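PDB 4WU3: Myo-inositol phosphohydrolase from Mitsuokella multacida, which probably removes phosphate groups from inositol polyphosphates such as inositol hexakisphosphate, as a phytase of the protein tyrosine phosphatase-like family. Local coordinates for residues Asp420-Glu424 / Gln541-Thr547; Thr510-Trp514 / Trp591-Tyr595; Val579-Ile583 / Tyr596-Ala600. The protein carries 2 engineered substitutions. All coordinates share one frame; numbering follows the deposited sequence.

How the interactions relate
All three contacts border one pocket holding inositol-(1,3,4,5)-tetrakisphosphate. Interaction 1 supplies the phosphate-binding loop, interaction 2 the turn with Asp511 and His512 facing Lys592, and interaction 3 packs a loop against Tyr596, another pocket residue. The centres of interactions 1 and 2 lie about 12 Å apart. Gln423 OE1 and Thr510 OG1 join them by a probable hydrogen bond of 2.6 Å, and Arg546 NH2 and Asp511 OD1 add a long, weak ion pair. Interactions 2 and 3, with centres about 9 Å apart, share helix 593-613, whose Lys599 packs on residues 512-514. Interactions 1 and 3, with centres about 16 Å apart, meet where Lys599 NZ nears Gly545.

Interaction 1. Residues Asp420-Glu424 / Gln541-Thr547; sequences DLRQE and QAGAGRT. With 4IP (inositol-(1,3,4,5)-tetrakisphosphate), chain F.
Glu424 and Arg546 reach toward each other from opposite directions and meet end-on, the carboxylate and guanidinium nearly coplanar at 26°. Arg546 NH1 gives a 2.7 Å bond to Glu424 OE1, and Arg546 NH2 a 3.0 Å bond to the syn lone pair of Glu424 OE2. The Glu424 chain bends sharply at chi2 (-95°), which brings its carboxylate round to the Arg546 guanidinium. Arg422 grips the same OE2 side-on: its NE, 2.8 Å from Glu424 OE2, arrives from above the carboxylate plane, while its NH2 uses the anti lone pair. Over one face of the Arg422 guanidinium lies Gln541, with Gln541 CG 3.4 Å from Arg422 NH2; Glu395 and Asp345 hold the far nitrogen, NH1. Residues 541-547 belong to the P-loop of the protein tyrosine phosphatase fold, leading into helix 545-558. Several of its backbone N-H groups point at the 1-phosphate, some in weak bonds; Arg546 N lies 2.8 Å from ligand O1P in an almost straight one. The Arg546 side chain adds NE to O1P and NH2 to O3P, the latter 2.7 Å long. An alanine here, at Glu424, removes both bonds to Arg546, whose guanidinium would probably be freer to turn away from the phosphate, and leaves Arg422 without this acidic partner. The buried carboxylate thus links two arginines and probably helps hold the edge of one of them against the bound phosphate.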
loop_
_atom_site.group_PDB
_atom_site.type_symbol
_atom_site.label_atom_id
_atom_site.label_comp_id
_atom_site.label_asym_id
_atom_site.label_seq_id
_atom_site.Cartn_x
_atom_site.Cartn_y
_atom_site.Cartn_z
ATOM N N ASP A 420 36.250 21.759 12.409
ATOM C CA ASP A 420 34.832 21.553 12.656
ATOM C C ASP A 420 34.268 20.761 11.479
ATOM O O ASP A 420 34.231 21.254 10.358
ATOM C CB ASP A 420 34.152 22.913 12.808
ATOM C CG ASP A 420 32.633 22.832 12.881
ATOM O OD1 ASP A 420 32.072 21.730 13.033
ATOM O OD2 ASP A 420 31.992 23.900 12.773
ATOM N N LEU A 421 33.832 19.530 11.735
ATOM C CA LEU A 421 33.414 18.635 10.668
ATOM C C LEU A 421 31.903 18.562 10.491
ATOM O O LEU A 421 31.404 17.633 9.869
ATOM C CB LEU A 421 33.925 17.227 10.955
ATOM C CG LEU A 421 35.429 17.070 11.181
ATOM C CD1 LEU A 421 35.735 15.702 11.761
ATOM C CD2 LEU A 421 36.178 17.295 9.874
ATOM N N ARG A 422 31.174 19.537 11.014
ATOM C CA ARG A 422 29.717 19.443 11.090
ATOM C C ARG A 422 28.962 20.096 9.928
ATOM O O ARG A 422 29.033 21.313 9.733
ATOM C CB ARG A 422 29.249 20.069 12.392
ATOM C CG ARG A 422 29.868 19.452 13.630
ATOM C CD ARG A 422 29.268 20.083 14.873
ATOM N NE ARG A 422 27.881 19.679 15.077
ATOM C CZ ARG A 422 27.137 20.065 16.106
ATOM N NH1 ARG A 422 27.639 20.882 17.031
ATOM N NH2 ARG A 422 25.890 19.630 16.216
ATOM N N GLN A 423 28.212 19.291 9.176
ATOM C CA GLN A 423 27.391 19.845 8.099
ATOM C C GLN A 423 26.219 20.616 8.680
ATOM O O GLN A 423 25.821 21.656 8.159
ATOM C CB GLN A 423 26.851 18.758 7.173
ATOM C CG GLN A 423 26.028 19.361 6.040
ATOM C CD GLN A 423 25.455 18.339 5.081
ATOM O OE1 GLN A 423 24.746 17.405 5.483
ATOM N NE2 GLN A 423 25.729 18.531 3.791
ATOM N N GLU A 424 25.668 20.087 9.766
ATOM C CA GLU A 424 24.504 20.675 10.404
ATOM C C GLU A 424 24.850 22.061 10.947
ATOM O O GLU A 424 25.994 22.321 11.354
ATOM C CB GLU A 424 23.993 19.769 11.532
ATOM C CG GLU A 424 24.955 19.587 12.701
ATOM C CD GLU A 424 25.823 18.343 12.591
ATOM O OE1 GLU A 424 26.001 17.824 11.474
ATOM O OE2 GLU A 424 26.334 17.883 13.629
ATOM N N GLN A 541 29.720 16.286 16.405
ATOM C CA GLN A 541 28.692 16.496 17.428
ATOM C C GLN A 541 29.106 15.758 18.682
ATOM O O GLN A 541 29.180 16.346 19.753
ATOM C CB GLN A 541 27.308 16.010 16.953
ATOM C CG GLN A 541 26.127 16.564 17.747
ATOM C CD GLN A 541 25.891 15.865 19.080
ATOM O OE1 GLN A 541 26.208 14.693 19.247
ATOM N NE2 GLN A 541 25.305 16.583 20.026
ATOM N N ALA A 542 29.404 14.473 18.526
ATOM C CA ALA A 542 29.733 13.605 19.658
ATOM C C ALA A 542 31.202 13.198 19.728
ATOM O O ALA A 542 31.614 12.515 20.659
ATOM C CB ALA A 542 28.869 12.358 19.604
ATOM N N GLY A 543 31.995 13.596 18.747
ATOM C CA GLY A 543 33.391 13.175 18.714
ATOM C C GLY A 543 33.512 11.684 18.469
ATOM O O GLY A 543 34.466 11.056 18.914
ATOM N N ALA A 544 32.544 11.109 17.759
ATOM C CA ALA A 544 32.551 9.672 17.470
ATOM C C ALA A 544 32.715 9.389 15.978
ATOM O O ALA A 544 33.847 9.306 15.482
ATOM C CB ALA A 544 31.285 9.014 18.007
ATOM N N GLY A 545 31.590 9.271 15.269
ATOM C CA GLY A 545 31.563 8.875 13.855
ATOM C C GLY A 545 32.450 9.670 12.912
ATOM O O GLY A 545 33.459 9.170 12.396
ATOM N N ARG A 546 32.062 10.914 12.667
ATOM C CA ARG A 546 32.816 11.781 11.779
ATOM C C ARG A 546 34.222 12.093 12.290
ATOM O O ARG A 546 35.184 12.039 11.531
ATOM C CB ARG A 546 32.039 13.063 11.540
ATOM C CG ARG A 546 30.825 12.849 10.650
ATOM C CD ARG A 546 29.928 14.072 10.643
ATOM N NE ARG A 546 29.283 14.238 11.942
ATOM C CZ ARG A 546 28.439 15.219 12.238
ATOM N NH1 ARG A 546 28.130 16.126 11.318
ATOM N NH2 ARG A 546 27.888 15.285 13.451
ATOM N N THR A 547 34.344 12.400 13.573
ATOM C CA THR A 547 35.631 12.726 14.162
ATOM C C THR A 547 36.646 11.584 14.059
ATOM O O THR A 547 37.801 11.808 13.664
ATOM C CB THR A 547 35.460 13.124 15.640
ATOM O OG1 THR A 547 34.852 14.420 15.715
ATOM C CG2 THR A 547 36.796 13.160 16.362
HETATM C C1 4IP F . 27.601 10.680 15.876
HETATM O O1 4IP F . 28.941 11.137 16.064
HETATM C C2 4IP F . 26.637 11.532 16.692
HETATM O O2 4IP F . 27.037 11.527 18.056
HETATM C C3 4IP F . 25.214 10.996 16.619
HETATM O O3 4IP F . 24.355 11.804 17.427
HETATM C C4 4IP F . 25.133 9.541 17.073
HETATM O O4 4IP F . 23.792 9.070 16.889
HETATM C C5 4IP F . 26.096 8.683 16.262
HETATM O O5 4IP F . 26.066 7.329 16.720
HETATM C C6 4IP F . 27.524 9.223 16.331
HETATM O O6 4IP F . 28.396 8.427 15.526
HETATM P P1 4IP F . 29.569 12.362 15.234
HETATM O O1P 4IP F . 29.741 11.820 13.842
HETATM O O2P 4IP F . 30.850 12.642 15.976
HETATM O O3P 4IP F . 28.553 13.468 15.370
HETATM P P3 4IP F . 23.058 12.511 16.778
HETATM O O4P 4IP F . 22.453 11.435 15.907
HETATM O O5P 4IP F . 23.624 13.694 16.028
HETATM O O6P 4IP F . 22.194 12.874 17.960
HETATM P P4 4IP F . 22.962 8.341 18.069
HETATM O O7P 4IP F . 23.123 9.242 19.269
HETATM O O8P 4IP F . 21.557 8.312 17.519
HETATM O O9P 4IP F . 23.636 6.988 18.196
HETATM P P5 4IP F . 26.197 6.118 15.657
HETATM O OPF 4IP F . 25.616 6.655 14.358
HETATM O OPG 4IP F . 25.383 5.016 16.303
HETATM O OPH 4IP F . 27.682 5.845 15.589
#

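Interaction 2. Residues Thr510-Trp514 / Trp591-Tyr595. With 4IP (inositol-(1,3,4,5)-tetrakisphosphate), chain F.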
loop_
_atom_site.group_PDB
_atom_site.type_symbol
_atom_site.label_atom_id
_atom_site.label_comp_id
_atom_site.label_asym_id
_atom_site.label_seq_id
_atom_site.Cartn_x
_atom_site.Cartn_y
_atom_site.Cartn_z
ATOM N N THR A 510 28.246 15.277 6.534
ATOM C CA THR A 510 26.907 14.878 6.960
ATOM C C THR A 510 26.993 13.847 8.069
ATOM O O THR A 510 27.791 12.924 8.002
ATOM C CB THR A 510 26.096 14.304 5.795
ATOM O OG1 THR A 510 26.007 15.284 4.756
ATOM C CG2 THR A 510 24.687 13.922 6.264
ATOM N N ASP A 511 26.164 14.023 9.093
ATOM C CA ASP A 511 26.173 13.150 10.254
ATOM C C ASP A 511 25.739 11.720 9.893
ATOM O O ASP A 511 24.901 11.516 9.012
ATOM C CB ASP A 511 25.249 13.729 11.329
ATOM C CG ASP A 511 25.408 13.051 12.664
ATOM O OD1 ASP A 511 26.271 12.160 12.803
ATOM O OD2 ASP A 511 24.654 13.421 13.581
ATOM N N HIS A 512 26.345 10.750 10.578
ATOM C CA HIS A 512 26.043 9.320 10.442
ATOM C C HIS A 512 26.662 8.628 9.225
ATOM O O HIS A 512 26.628 7.407 9.149
ATOM C CB HIS A 512 24.532 9.053 10.442
ATOM C CG HIS A 512 23.807 9.689 11.581
ATOM N ND1 HIS A 512 23.936 9.255 12.883
ATOM C CD2 HIS A 512 22.950 10.737 11.618
ATOM C CE1 HIS A 512 23.191 10.007 13.673
ATOM N NE2 HIS A 512 22.581 10.915 12.931
ATOM N N ILE A 513 27.199 9.378 8.268
ATOM C CA ILE A 513 27.608 8.766 7.001
ATOM C C ILE A 513 29.083 8.943 6.692
ATOM O O ILE A 513 29.757 9.828 7.227
ATOM C CB ILE A 513 26.762 9.256 5.794
ATOM C CG1 ILE A 513 27.230 10.610 5.289
ATOM C CG2 ILE A 513 25.288 9.347 6.155
ATOM C CD1 ILE A 513 26.508 11.045 4.020
ATOM N N TRP A 514 29.586 8.066 5.834
ATOM C CA TRP A 514 30.974 8.126 5.421
ATOM C C TRP A 514 31.209 9.465 4.728
ATOM O O TRP A 514 30.461 9.840 3.840
ATOM C CB TRP A 514 31.294 6.963 4.494
ATOM C CG TRP A 514 32.643 7.054 3.912
ATOM C CD1 TRP A 514 32.954 7.377 2.630
ATOM C CD2 TRP A 514 33.887 6.845 4.592
ATOM N NE1 TRP A 514 34.316 7.374 2.462
ATOM C CE2 TRP A 514 34.911 7.055 3.653
ATOM C CE3 TRP A 514 34.228 6.497 5.901
ATOM C CZ2 TRP A 514 36.254 6.936 3.977
ATOM C CZ3 TRP A 514 35.556 6.377 6.225
ATOM C CH2 TRP A 514 36.561 6.592 5.263
ATOM N N TRP A 591 18.300 1.720 10.901
ATOM C CA TRP A 591 18.515 2.392 9.629
ATOM C C TRP A 591 19.988 2.655 9.335
ATOM O O TRP A 591 20.353 2.875 8.183
ATOM C CB TRP A 591 17.721 3.701 9.582
ATOM C CG TRP A 591 18.203 4.775 10.506
ATOM C CD1 TRP A 591 17.784 5.017 11.790
ATOM C CD2 TRP A 591 19.174 5.781 10.207
ATOM N NE1 TRP A 591 18.449 6.103 12.309
ATOM C CE2 TRP A 591 19.305 6.593 11.355
ATOM C CE3 TRP A 591 19.946 6.071 9.085
ATOM C CZ2 TRP A 591 20.173 7.682 11.404
ATOM C CZ3 TRP A 591 20.816 7.146 9.138
ATOM C CH2 TRP A 591 20.927 7.935 10.292
ATOM N N LYS A 592 20.832 2.613 10.363
ATOM C CA LYS A 592 22.243 2.932 10.194
ATOM C C LYS A 592 23.038 1.786 9.607
ATOM O O LYS A 592 24.197 1.966 9.254
ATOM C CB LYS A 592 22.877 3.327 11.526
ATOM C CG LYS A 592 22.381 4.649 12.080
ATOM C CD LYS A 592 22.973 4.924 13.451
ATOM C CE LYS A 592 22.304 6.118 14.109
ATOM N NZ LYS A 592 22.888 6.424 15.449
ATOM N N ALA A 593 22.416 0.620 9.494
ATOM C CA ALA A 593 23.126 -0.590 9.089
ATOM C C ALA A 593 23.892 -0.426 7.782
ATOM O O ALA A 593 25.082 -0.702 7.722
ATOM C CB ALA A 593 22.154 -1.753 8.985
ATOM N N ASP A 594 23.206 0.019 6.738
ATOM C CA ASP A 594 23.827 0.250 5.435
ATOM C C ASP A 594 24.934 1.298 5.494
ATOM O O ASP A 594 25.896 1.230 4.729
ATOM C CB ASP A 594 22.771 0.692 4.408
ATOM C CG ASP A 594 21.769 -0.413 4.075
ATOM O OD1 ASP A 594 22.114 -1.613 4.225
ATOM O OD2 ASP A 594 20.633 -0.080 3.656
ATOM N N TYR A 595 24.783 2.281 6.382
ATOM C CA TYR A 595 25.759 3.387 6.486
ATOM C C TYR A 595 27.019 2.985 7.258
ATOM O O TYR A 595 28.122 3.407 6.901
ATOM C CB TYR A 595 25.111 4.652 7.062
ATOM C CG TYR A 595 23.988 5.171 6.184
ATOM C CD1 TYR A 595 24.252 5.946 5.059
ATOM C CD2 TYR A 595 22.671 4.845 6.456
ATOM C CE1 TYR A 595 23.232 6.397 4.246
ATOM C CE2 TYR A 595 21.642 5.290 5.650
ATOM C CZ TYR A 595 21.919 6.065 4.550
ATOM O OH TYR A 595 20.870 6.487 3.762
HETATM C C1 4IP F . 27.601 10.680 15.876
HETATM O O1 4IP F . 28.941 11.137 16.064
HETATM C C2 4IP F . 26.637 11.532 16.692
HETATM O O2 4IP F . 27.037 11.527 18.056
HETATM C C3 4IP F . 25.214 10.996 16.619
HETATM O O3 4IP F . 24.355 11.804 17.427
HETATM C C4 4IP F . 25.133 9.541 17.073
HETATM O O4 4IP F . 23.792 9.070 16.889
HETATM C C5 4IP F . 26.096 8.683 16.262
HETATM O O5 4IP F . 26.066 7.329 16.720
HETATM C C6 4IP F . 27.524 9.223 16.331
HETATM O O6 4IP F . 28.396 8.427 15.526
HETATM P P1 4IP F . 29.569 12.362 15.234
HETATM O O1P 4IP F . 29.741 11.820 13.842
HETATM O O2P 4IP F . 30.850 12.642 15.976
HETATM O O3P 4IP F . 28.553 13.468 15.370
HETATM P P3 4IP F . 23.058 12.511 16.778
HETATM O O4P 4IP F . 22.453 11.435 15.907
HETATM O O5P 4IP F . 23.624 13.694 16.028
HETATM O O6P 4IP F . 22.194 12.874 17.960
HETATM P P4 4IP F . 22.962 8.341 18.069
HETATM O O7P 4IP F . 23.123 9.242 19.269
HETATM O O8P 4IP F . 21.557 8.312 17.519
HETATM O O9P 4IP F . 23.636 6.988 18.196
HETATM P P5 4IP F . 26.197 6.118 15.657
HETATM O OPF 4IP F . 25.616 6.655 14.358
HETATM O OPG 4IP F . 25.383 5.016 16.303
HETATM O OPH 4IP F . 27.682 5.845 15.589
HETATM O O HOH W 1 27.900 5.800 5.149
#
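His512 and Trp591 form a T-shaped aromatic pair beside the ligand, where the type II beta turn Thr510-Ile513 of the protein tyrosine phosphatase-like fold meets residues 591-595, which lead into helix 593-613. The edge of the tryptophan points at the imidazole face: the six-membered ring centroid lies 5.1 Å from that of His512, with the planes at 77°, and Trp591 CH2 comes within 3.6 Å of His512 CG. Lys592 runs extended into the pocket at a slant to the histidine, its CE 3.7 Å from His512 ND1. Its NZ donates to the ester oxygen O4 of the inositol phosphate at 3.1 Å and makes weak bonds to OPF and OPG of the 5-phosphate. His512 ND1 also reaches OPF, in a long, weak bond. The imidazole is sandwiched, since the Asp511 carboxylate carbon CG sits against the face away from Trp591, near the rim; Asp511 OD2 in turn approaches ligand O5P to 2.7 Å.

Farther out, Lys592 CG covers the centre of one Trp591 face, Arg440 makes a cation-pi contact with the indole, and Asp287 of the second subunit packs on it. The Trp591 CG stands between its backbone N and carbonyl carbon (chi1 69°), which brings the indole alongside Lys592 and up to the histidine. Next along the chain, Ile513 CG2 rests on the Tyr595 ring at CD1, the two side chains pointing the same way. One water ties the backbones together, accepting from Trp514 N at 2.9 Å and donating to Tyr595 O at 3.0 Å.

Interaction 3. Residues Val579-Ile583 / Tyr596-Ala600; sequences VAYEI and YHQKA. With 4IP (inositol-(1,3,4,5)-tetrakisphosphate), chain F.
Tyr581 turns its ring edge onto the face of Tyr596 in a T-shaped pair, the apolar centre of a contact that lays the loop following helix 564-573 along helix 593-613 in the ligand-holding protein tyrosine phosphatase-like domain. The centroids are 5.0 Å apart and the planes stand at 84°, with Tyr581 CD2 over the middle of the Tyr596 ring. Ile583 comes from another direction: its CG1 touches Tyr596 CD2 at 3.6 Å, and its CD1 lies in the plane of that ring, at the edge. Between them the two residues probably limit how the Tyr596 ring can turn; its hydroxyl end faces the 5-phosphate of the bound ligand, modelled too close to be interpreted. Tyr581 has CG anti to its own nitrogen (chi1 174°), which carries the ring across Tyr596. A helical turn farther on, Ala580 CB and Ala600 CB meet at 4.1 Å, and the small alanine lets the loop backbone come close, with Ala580 O 3.6 Å from Ala600 CB. Val579 continues this packing toward helix 545-558.

At the polar edge, Glu582 runs extended over Ala600, beside His597 and pointing the same way. His597 NE2 is hydrogen-bonded to Glu158, so the imidazole lies between two carboxylates, which would probably promote its doubly protonated form. On the loop side, His597 ND1 donates in its ring plane to Glu582 OE2, 2.9 Å away at 150°.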
loop_
_atom_site.group_PDB
_atom_site.type_symbol
_atom_site.label_atom_id
_atom_site.label_comp_id
_atom_site.label_asym_id
_atom_site.label_seq_id
_atom_site.Cartn_x
_atom_site.Cartn_y
_atom_site.Cartn_z
ATOM N N VAL A 579 35.834 2.653 13.315
ATOM C CA VAL A 579 35.294 3.152 12.061
ATOM C C VAL A 579 34.651 2.047 11.237
ATOM O O VAL A 579 33.753 2.319 10.454
ATOM C CB VAL A 579 36.366 3.828 11.190
ATOM C CG1 VAL A 579 35.761 4.310 9.873
ATOM C CG2 VAL A 579 37.014 4.982 11.935
ATOM N N ALA A 580 35.122 0.810 11.399
ATOM C CA ALA A 580 34.664 -0.296 10.549
ATOM C C ALA A 580 33.616 -1.154 11.245
ATOM O O ALA A 580 33.370 -2.290 10.848
ATOM C CB ALA A 580 35.837 -1.157 10.079
ATOM N N TYR A 581 32.982 -0.591 12.265
ATOM C CA TYR A 581 31.880 -1.268 12.935
ATOM C C TYR A 581 30.768 -1.594 11.947
ATOM O O TYR A 581 30.397 -0.767 11.104
ATOM C CB TYR A 581 31.326 -0.405 14.073
ATOM C CG TYR A 581 30.073 -0.973 14.722
ATOM C CD1 TYR A 581 30.143 -2.043 15.602
ATOM C CD2 TYR A 581 28.820 -0.437 14.443
ATOM C CE1 TYR A 581 28.998 -2.563 16.184
ATOM C CE2 TYR A 581 27.676 -0.946 15.023
ATOM C CZ TYR A 581 27.767 -2.005 15.892
ATOM O OH TYR A 581 26.623 -2.500 16.460
ATOM N N GLU A 582 30.243 -2.808 12.048
ATOM C CA GLU A 582 29.053 -3.182 11.301
ATOM C C GLU A 582 28.093 -3.853 12.260
ATOM O O GLU A 582 28.516 -4.495 13.225
ATOM C CB GLU A 582 29.380 -4.128 10.139
ATOM C CG GLU A 582 30.492 -3.640 9.235
ATOM C CD GLU A 582 30.416 -4.244 7.854
ATOM O OE1 GLU A 582 31.383 -4.896 7.422
ATOM O OE2 GLU A 582 29.388 -4.062 7.189
ATOM N N ILE A 583 26.801 -3.683 11.998
ATOM C CA ILE A 583 25.773 -4.321 12.802
ATOM C C ILE A 583 25.670 -5.777 12.395
ATOM O O ILE A 583 25.421 -6.091 11.233
ATOM C CB ILE A 583 24.413 -3.649 12.608
ATOM C CG1 ILE A 583 24.484 -2.208 13.102
ATOM C CG2 ILE A 583 23.331 -4.429 13.343
ATOM C CD1 ILE A 583 23.204 -1.430 12.898
ATOM N N TYR A 596 26.861 2.162 8.292
ATOM C CA TYR A 596 28.003 1.515 8.936
ATOM C C TYR A 596 28.740 0.621 7.946
ATOM O O TYR A 596 29.966 0.592 7.910
ATOM C CB TYR A 596 27.549 0.636 10.094
ATOM C CG TYR A 596 27.097 1.370 11.333
ATOM C CD1 TYR A 596 27.790 2.477 11.808
ATOM C CD2 TYR A 596 26.005 0.918 12.067
ATOM C CE1 TYR A 596 27.385 3.132 12.962
ATOM C CE2 TYR A 596 25.593 1.569 13.223
ATOM C CZ TYR A 596 26.282 2.676 13.665
ATOM O OH TYR A 596 25.878 3.320 14.820
ATOM N N HIS A 597 27.986 -0.120 7.141
ATOM C CA HIS A 597 28.604 -1.022 6.183
ATOM C C HIS A 597 29.423 -0.238 5.176
ATOM O O HIS A 597 30.527 -0.627 4.807
ATOM C CB HIS A 597 27.557 -1.838 5.439
ATOM C CG HIS A 597 28.101 -2.534 4.235
ATOM N ND1 HIS A 597 28.901 -3.655 4.322
ATOM C CD2 HIS A 597 27.991 -2.252 2.917
ATOM C CE1 HIS A 597 29.246 -4.043 3.107
ATOM N NE2 HIS A 597 28.707 -3.209 2.238
ATOM N N GLN A 598 28.859 0.869 4.718
ATOM C CA GLN A 598 29.532 1.720 3.765
ATOM C C GLN A 598 30.827 2.266 4.391
ATOM O O GLN A 598 31.850 2.390 3.718
ATOM C CB GLN A 598 28.577 2.835 3.343
ATOM C CG GLN A 598 29.154 3.916 2.455
ATOM C CD GLN A 598 28.061 4.778 1.864
ATOM O OE1 GLN A 598 27.204 5.295 2.582
ATOM N NE2 GLN A 598 28.075 4.929 0.543
ATOM N N LYS A 599 30.799 2.571 5.682
ATOM C CA LYS A 599 32.010 3.058 6.332
ATOM C C LYS A 599 33.061 1.963 6.415
ATOM O O LYS A 599 34.236 2.189 6.144
ATOM C CB LYS A 599 31.718 3.585 7.734
ATOM C CG LYS A 599 31.019 4.931 7.775
ATOM C CD LYS A 599 30.757 5.306 9.222
ATOM C CE LYS A 599 30.080 6.647 9.365
ATOM N NZ LYS A 599 29.670 6.821 10.785
ATOM N N ALA A 600 32.631 0.771 6.799
ATOM C CA ALA A 600 33.542 -0.336 6.914
ATOM C C ALA A 600 34.239 -0.569 5.584
ATOM O O ALA A 600 35.435 -0.789 5.533
ATOM C CB ALA A 600 32.786 -1.579 7.345
HETATM C C1 4IP F . 27.601 10.680 15.876
HETATM O O1 4IP F . 28.941 11.137 16.064
HETATM C C2 4IP F . 26.637 11.532 16.692
HETATM O O2 4IP F . 27.037 11.527 18.056
HETATM C C3 4IP F . 25.214 10.996 16.619
HETATM O O3 4IP F . 24.355 11.804 17.427
HETATM C C4 4IP F . 25.133 9.541 17.073
HETATM O O4 4IP F . 23.792 9.070 16.889
HETATM C C5 4IP F . 26.096 8.683 16.262
HETATM O O5 4IP F . 26.066 7.329 16.720
HETATM C C6 4IP F . 27.524 9.223 16.331
HETATM O O6 4IP F . 28.396 8.427 15.526
HETATM P P1 4IP F . 29.569 12.362 15.234
HETATM O O1P 4IP F . 29.741 11.820 13.842
HETATM O O2P 4IP F . 30.850 12.642 15.976
HETATM O O3P 4IP F . 28.553 13.468 15.370
HETATM P P3 4IP F . 23.058 12.511 16.778
HETATM O O4P 4IP F . 22.453 11.435 15.907
HETATM O O5P 4IP F . 23.624 13.694 16.028
HETATM O O6P 4IP F . 22.194 12.874 17.960
HETATM P P4 4IP F . 22.962 8.341 18.069
HETATM O O7P 4IP F . 23.123 9.242 19.269
HETATM O O8P 4IP F . 21.557 8.312 17.519
HETATM O O9P 4IP F . 23.636 6.988 18.196
HETATM P P5 4IP F . 26.197 6.118 15.657
HETATM O OPF 4IP F . 25.616 6.655 14.358
HETATM O OPG 4IP F . 25.383 5.016 16.303
HETATM O OPH 4IP F . 27.682 5.845 15.589
#